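Local coordinates for protein SidF, inhibitor of growth family, member 3 (Legionella pneumophila subsp. pneumophila, PDB 4FYE) that probably removes phosphate from phosphoinositide lipids, acting as a Legionella phosphoinositide phosphatase, at residues S580-N585 with S594-F599; Q573-Q578 with H598-C603. The protein carries 1 engineered substitution. All blocks are in the same frame, centred on the assembly; numbering follows the deposited sequence.

Contact 1: S580-N585 with S594-F599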
# COMPACT_ATOMS: atom_id res chain seq x y z
N SER A 580 -2.88 -31.74 4.66
CA SER A 580 -4.12 -31.20 5.18
C SER A 580 -4.55 -31.95 6.43
O SER A 580 -4.67 -31.32 7.49
CB SER A 580 -5.22 -31.23 4.12
OG SER A 580 -6.45 -30.86 4.70
N PRO A 581 -4.74 -33.29 6.31
CA PRO A 581 -5.33 -34.09 7.39
C PRO A 581 -4.49 -34.02 8.66
O PRO A 581 -5.04 -34.15 9.76
CB PRO A 581 -5.33 -35.52 6.82
CG PRO A 581 -4.17 -35.54 5.88
CD PRO A 581 -4.19 -34.16 5.25
N VAL A 582 -3.17 -33.82 8.50
CA VAL A 582 -2.28 -33.58 9.64
C VAL A 582 -2.55 -32.21 10.21
O VAL A 582 -2.54 -32.01 11.42
CB VAL A 582 -0.77 -33.71 9.29
CG1 VAL A 582 0.09 -33.29 10.49
CG2 VAL A 582 -0.43 -35.13 8.89
N ILE A 583 -2.82 -31.25 9.35
CA ILE A 583 -3.01 -29.89 9.84
C ILE A 583 -4.27 -29.84 10.72
O ILE A 583 -4.28 -29.27 11.84
CB ILE A 583 -3.02 -28.87 8.67
CG1 ILE A 583 -1.59 -28.70 8.13
CG2 ILE A 583 -3.65 -27.54 9.10
CD1 ILE A 583 -1.48 -27.92 6.84
N GLN A 584 -5.33 -30.49 10.23
CA GLN A 584 -6.59 -30.54 10.94
C GLN A 584 -6.57 -31.48 12.17
O GLN A 584 -7.56 -31.55 12.91
CB GLN A 584 -7.68 -30.95 9.96
CG GLN A 584 -7.60 -30.19 8.65
CD GLN A 584 -8.87 -30.30 7.83
OE1 GLN A 584 -8.82 -30.65 6.65
NE2 GLN A 584 -10.01 -30.00 8.45
N ASN A 585 -5.46 -32.18 12.39
CA ASN A 585 -5.31 -33.07 13.56
C ASN A 585 -5.39 -32.26 14.85
O ASN A 585 -4.53 -31.41 15.12
CB ASN A 585 -3.98 -33.86 13.48
CG ASN A 585 -3.86 -34.94 14.56
OD1 ASN A 585 -4.36 -36.06 14.40
ND2 ASN A 585 -3.14 -34.62 15.63
N SER A 594 2.28 -24.55 11.29
CA SER A 594 2.78 -23.39 10.55
C SER A 594 3.78 -23.76 9.54
O SER A 594 3.78 -23.22 8.45
CB SER A 594 3.47 -22.44 11.47
OG SER A 594 2.45 -21.71 12.07
N ARG A 595 4.66 -24.67 9.91
CA ARG A 595 5.68 -25.14 9.02
C ARG A 595 4.96 -25.60 7.77
O ARG A 595 5.37 -25.29 6.66
CB ARG A 595 6.48 -26.32 9.63
CG ARG A 595 7.55 -25.96 10.65
CD ARG A 595 7.84 -27.16 11.54
NE ARG A 595 8.77 -26.94 12.65
CZ ARG A 595 8.66 -25.98 13.58
NH1 ARG A 595 7.67 -25.09 13.52
NH2 ARG A 595 9.56 -25.89 14.56
N LEU A 596 3.88 -26.34 7.95
CA LEU A 596 3.29 -27.06 6.83
C LEU A 596 2.52 -26.15 5.87
O LEU A 596 2.40 -26.43 4.68
CB LEU A 596 2.39 -28.19 7.34
CG LEU A 596 3.12 -29.48 7.73
CD1 LEU A 596 4.39 -29.21 8.51
CD2 LEU A 596 2.23 -30.44 8.50
N GLN A 597 2.01 -25.05 6.42
CA GLN A 597 1.24 -24.07 5.68
C GLN A 597 2.19 -23.13 4.98
O GLN A 597 2.02 -22.84 3.80
CB GLN A 597 0.33 -23.28 6.63
CG GLN A 597 -0.66 -24.16 7.40
CD GLN A 597 -1.34 -23.41 8.52
OE1 GLN A 597 -0.73 -22.56 9.18
NE2 GLN A 597 -2.64 -23.71 8.74
N HIS A 598 3.20 -22.67 5.72
CA HIS A 598 4.26 -21.88 5.11
C HIS A 598 4.83 -22.59 3.93
O HIS A 598 4.88 -22.01 2.86
CB HIS A 598 5.38 -21.56 6.08
CG HIS A 598 6.57 -20.85 5.42
ND1 HIS A 598 6.48 -19.59 4.92
CD2 HIS A 598 7.88 -21.29 5.18
CE1 HIS A 598 7.68 -19.24 4.40
NE2 HIS A 598 8.53 -20.28 4.55
N PHE A 599 5.25 -23.84 4.10
CA PHE A 599 5.87 -24.54 2.96
C PHE A 599 4.94 -24.64 1.74
O PHE A 599 5.29 -24.30 0.60
CB PHE A 599 6.35 -25.96 3.35
CG PHE A 599 7.07 -26.68 2.24
CD1 PHE A 599 6.36 -27.37 1.25
CD2 PHE A 599 8.46 -26.69 2.17
CE1 PHE A 599 7.02 -28.05 0.23
CE2 PHE A 599 9.13 -27.37 1.15
CZ PHE A 599 8.40 -28.04 0.18
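Ile583 and Val582, in the last turn of helix 522-583, meet Leu596 and Gln597 near the start of helix 590-614. The two helices follow one another in the chain as a helical hairpin, and this is its closed end, just beside the connecting turn. Ile583 and Leu596 are the residues of nearest backbone approach, with CA atoms 7.5 Å apart.

Apolar packing carries most of the contact. The Ile583 side chain runs past that of Leu596 in the opposite direction, and its CD1 lies 3.9 Å from Leu596 CB. Its CG1 branch is anti to the carbonyl carbon (chi1 -73°) and extended beyond (chi2 170°), which carries CD1 across to the base of the leucine. Val582 meets the other end of that residue: its CG1 lies 4.1 Å from Leu596 CD2, the two side chains at roughly a right angle. Leu596 also rests on Ile579, one turn before Ile583 on the facing helix, and on Leu463 of a loop.

The second kind of contact is mixed. Gln597 comes nearer only further along its chain, with CG 3.9 Å from Ile583 CD1. The amide NE2 donates to the backbone O of Asp672, whose carboxylate OD1 is hydrogen-bonded to Ser580 OG; one loop residue is thus tied to both helices. No hydrogen bond joins the two segments directly. On its way to Asp672 the amide passes the second branch of the isoleucine, Gln597 NE2 lying 4.0 Å from Ile583 CG2.

Contact 2: Q573-Q578 with H598-C603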
# COMPACT_ATOMS: atom_id res chain seq x y z
N GLN A 573 -0.83 -30.98 -5.39
CA GLN A 573 -2.03 -31.66 -4.95
C GLN A 573 -1.76 -32.91 -4.02
O GLN A 573 -2.48 -33.14 -3.02
CB GLN A 573 -2.81 -32.05 -6.21
CG GLN A 573 -4.22 -32.57 -5.97
CD GLN A 573 -4.80 -33.21 -7.22
OE1 GLN A 573 -4.47 -34.36 -7.57
NE2 GLN A 573 -5.67 -32.47 -7.90
N GLU A 574 -0.75 -33.72 -4.33
CA GLU A 574 -0.36 -34.83 -3.43
C GLU A 574 0.22 -34.27 -2.11
O GLU A 574 -0.06 -34.80 -1.02
CB GLU A 574 0.62 -35.83 -4.08
CG GLU A 574 0.10 -36.64 -5.29
CD GLU A 574 1.19 -37.47 -5.96
OE1 GLU A 574 2.38 -37.11 -5.83
OE2 GLU A 574 0.89 -38.50 -6.63
N LEU A 575 1.01 -33.18 -2.20
CA LEU A 575 1.49 -32.54 -0.99
C LEU A 575 0.32 -32.12 -0.12
O LEU A 575 0.31 -32.39 1.09
CB LEU A 575 2.39 -31.33 -1.25
CG LEU A 575 3.52 -31.06 -0.23
CD1 LEU A 575 3.82 -29.57 -0.17
CD2 LEU A 575 3.22 -31.56 1.17
N LYS A 576 -0.69 -31.52 -0.73
CA LYS A 576 -1.88 -31.09 -0.01
C LYS A 576 -2.54 -32.31 0.62
O LYS A 576 -2.83 -32.33 1.82
CB LYS A 576 -2.86 -30.34 -0.94
CG LYS A 576 -4.02 -29.60 -0.26
CD LYS A 576 -5.24 -29.45 -1.16
CE LYS A 576 -6.35 -28.63 -0.48
NZ LYS A 576 -6.06 -27.17 -0.45
N GLU A 577 -2.77 -33.33 -0.20
CA GLU A 577 -3.32 -34.61 0.26
C GLU A 577 -2.73 -35.14 1.58
O GLU A 577 -3.48 -35.63 2.43
CB GLU A 577 -3.25 -35.66 -0.87
CG GLU A 577 -4.60 -35.98 -1.50
CD GLU A 577 -4.61 -35.93 -3.02
OE1 GLU A 577 -5.23 -35.00 -3.57
OE2 GLU A 577 -4.00 -36.79 -3.68
N GLN A 578 -1.41 -35.04 1.75
CA GLN A 578 -0.81 -35.58 2.98
C GLN A 578 -0.77 -34.58 4.13
O GLN A 578 -0.80 -34.96 5.30
CB GLN A 578 0.57 -36.22 2.71
CG GLN A 578 1.81 -35.35 2.85
CD GLN A 578 3.12 -36.16 2.86
OE1 GLN A 578 4.20 -35.64 2.54
NE2 GLN A 578 3.03 -37.44 3.21
N HIS A 598 3.20 -22.67 5.72
CA HIS A 598 4.26 -21.88 5.11
C HIS A 598 4.83 -22.59 3.93
O HIS A 598 4.88 -22.01 2.86
CB HIS A 598 5.38 -21.56 6.08
CG HIS A 598 6.57 -20.85 5.42
ND1 HIS A 598 6.48 -19.59 4.92
CD2 HIS A 598 7.88 -21.29 5.18
CE1 HIS A 598 7.68 -19.24 4.40
NE2 HIS A 598 8.53 -20.28 4.55
N PHE A 599 5.25 -23.84 4.10
CA PHE A 599 5.87 -24.54 2.96
C PHE A 599 4.94 -24.64 1.74
O PHE A 599 5.29 -24.30 0.60
CB PHE A 599 6.35 -25.96 3.35
CG PHE A 599 7.07 -26.68 2.24
CD1 PHE A 599 6.36 -27.37 1.25
CD2 PHE A 599 8.46 -26.69 2.17
CE1 PHE A 599 7.02 -28.05 0.23
CE2 PHE A 599 9.13 -27.37 1.15
CZ PHE A 599 8.40 -28.04 0.18
N TYR A 600 3.75 -25.14 1.99
CA TYR A 600 2.79 -25.33 0.94
C TYR A 600 2.32 -24.02 0.28
O TYR A 600 2.07 -23.97 -0.93
CB TYR A 600 1.58 -26.02 1.51
CG TYR A 600 0.56 -26.21 0.47
CD1 TYR A 600 -0.38 -25.20 0.19
CD2 TYR A 600 0.56 -27.36 -0.30
CE1 TYR A 600 -1.32 -25.37 -0.82
CE2 TYR A 600 -0.36 -27.56 -1.31
CZ TYR A 600 -1.30 -26.57 -1.56
OH TYR A 600 -2.20 -26.79 -2.57
N ASN A 601 2.14 -22.97 1.07
CA ASN A 601 1.58 -21.76 0.50
C ASN A 601 2.58 -21.05 -0.40
O ASN A 601 2.21 -20.61 -1.48
CB ASN A 601 0.95 -20.87 1.59
CG ASN A 601 -0.45 -21.34 1.97
OD1 ASN A 601 -1.19 -21.96 1.16
ND2 ASN A 601 -0.83 -21.07 3.21
N SER A 602 3.84 -20.99 0.06
CA SER A 602 4.99 -20.60 -0.73
C SER A 602 4.97 -21.30 -2.06
O SER A 602 5.00 -20.65 -3.09
CB SER A 602 6.25 -21.05 -0.02
OG SER A 602 6.53 -20.23 1.10
N CYS A 603 4.91 -22.63 -2.06
CA CYS A 603 4.87 -23.34 -3.32
C CYS A 603 3.64 -22.98 -4.15
O CYS A 603 3.74 -22.77 -5.37
CB CYS A 603 4.89 -24.85 -3.08
SG CYS A 603 6.40 -25.33 -2.26
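An antiparallel helix pair, farther from the connecting turn of the hairpin of helices 522-583 and 590-614, is joined here by Leu575 and Lys576 on one side and Phe599 and Tyr600 on the other. The local axes approach to 10.9 Å at 159° between their directions. The backbones come nearest at Lys576 CA and Tyr600 CA, 7.5 Å apart.

Leu575 works through a single methyl. Its CD1 sits at the edge of the Phe599 ring, near the ring plane, 3.6 Å from Phe599 CE1. The same methyl also reaches the edge of the tyrosine ring, 3.9 Å from Tyr600 CD2, and so fits between two aromatic rims without covering a face of either. Both aromatic side chains have CG anti to the backbone N (chi1 -176° for Phe599, 179° for Tyr600), which sends the rings out to the methyl from successive residues.

Lys576 contributes the aliphatic start of its chain. Its CB lies 3.8 Å from Tyr600 CE2, approaching the ring obliquely, and its CG is 4.1 Å from Tyr600 OH. The chain bends at its last torsion, and NZ makes a long, weak ion pair with Asp672 OD2, while Leu674 touches both Lys576 and Tyr600. Helix 467-476 touches the pair as well, Leu472 on Leu575 and Ala469 on Phe599.

Within helix 590-614, Ser602 OG donates to His598 O at 3.0 Å, reaching it from the face opposite to the backbone N of Ser602. That carbonyl therefore has two donors. Between the two segments no hydrogen bond forms, so their cohesion rests on methyl, methylene and ring-edge packing, with the lysine charge carried beyond the apolar part.

Contacts 1 and 2 join the same two helices, 522-583 and 590-614, with centres 8 Å apart. Contact 1 lies at the closed end of the hairpin and is only partly buried; contact 2 is a buried contact farther from the connecting turn. The change in place goes with a change in chemistry: branched aliphatic chains and a glutamine meet near the turn, whereas two aromatic rings receive a leucine methyl and a lysine stem deeper in. Neither contact has a hydrogen bond between its segments. Asp672 serves both, bonded to Gln597 and Ser580 in the segments of contact 1 and in a long, weak pair with Lys576 in contact 2. They also touch directly, Pro581 CD packing 4.1 Å from Lys576 O.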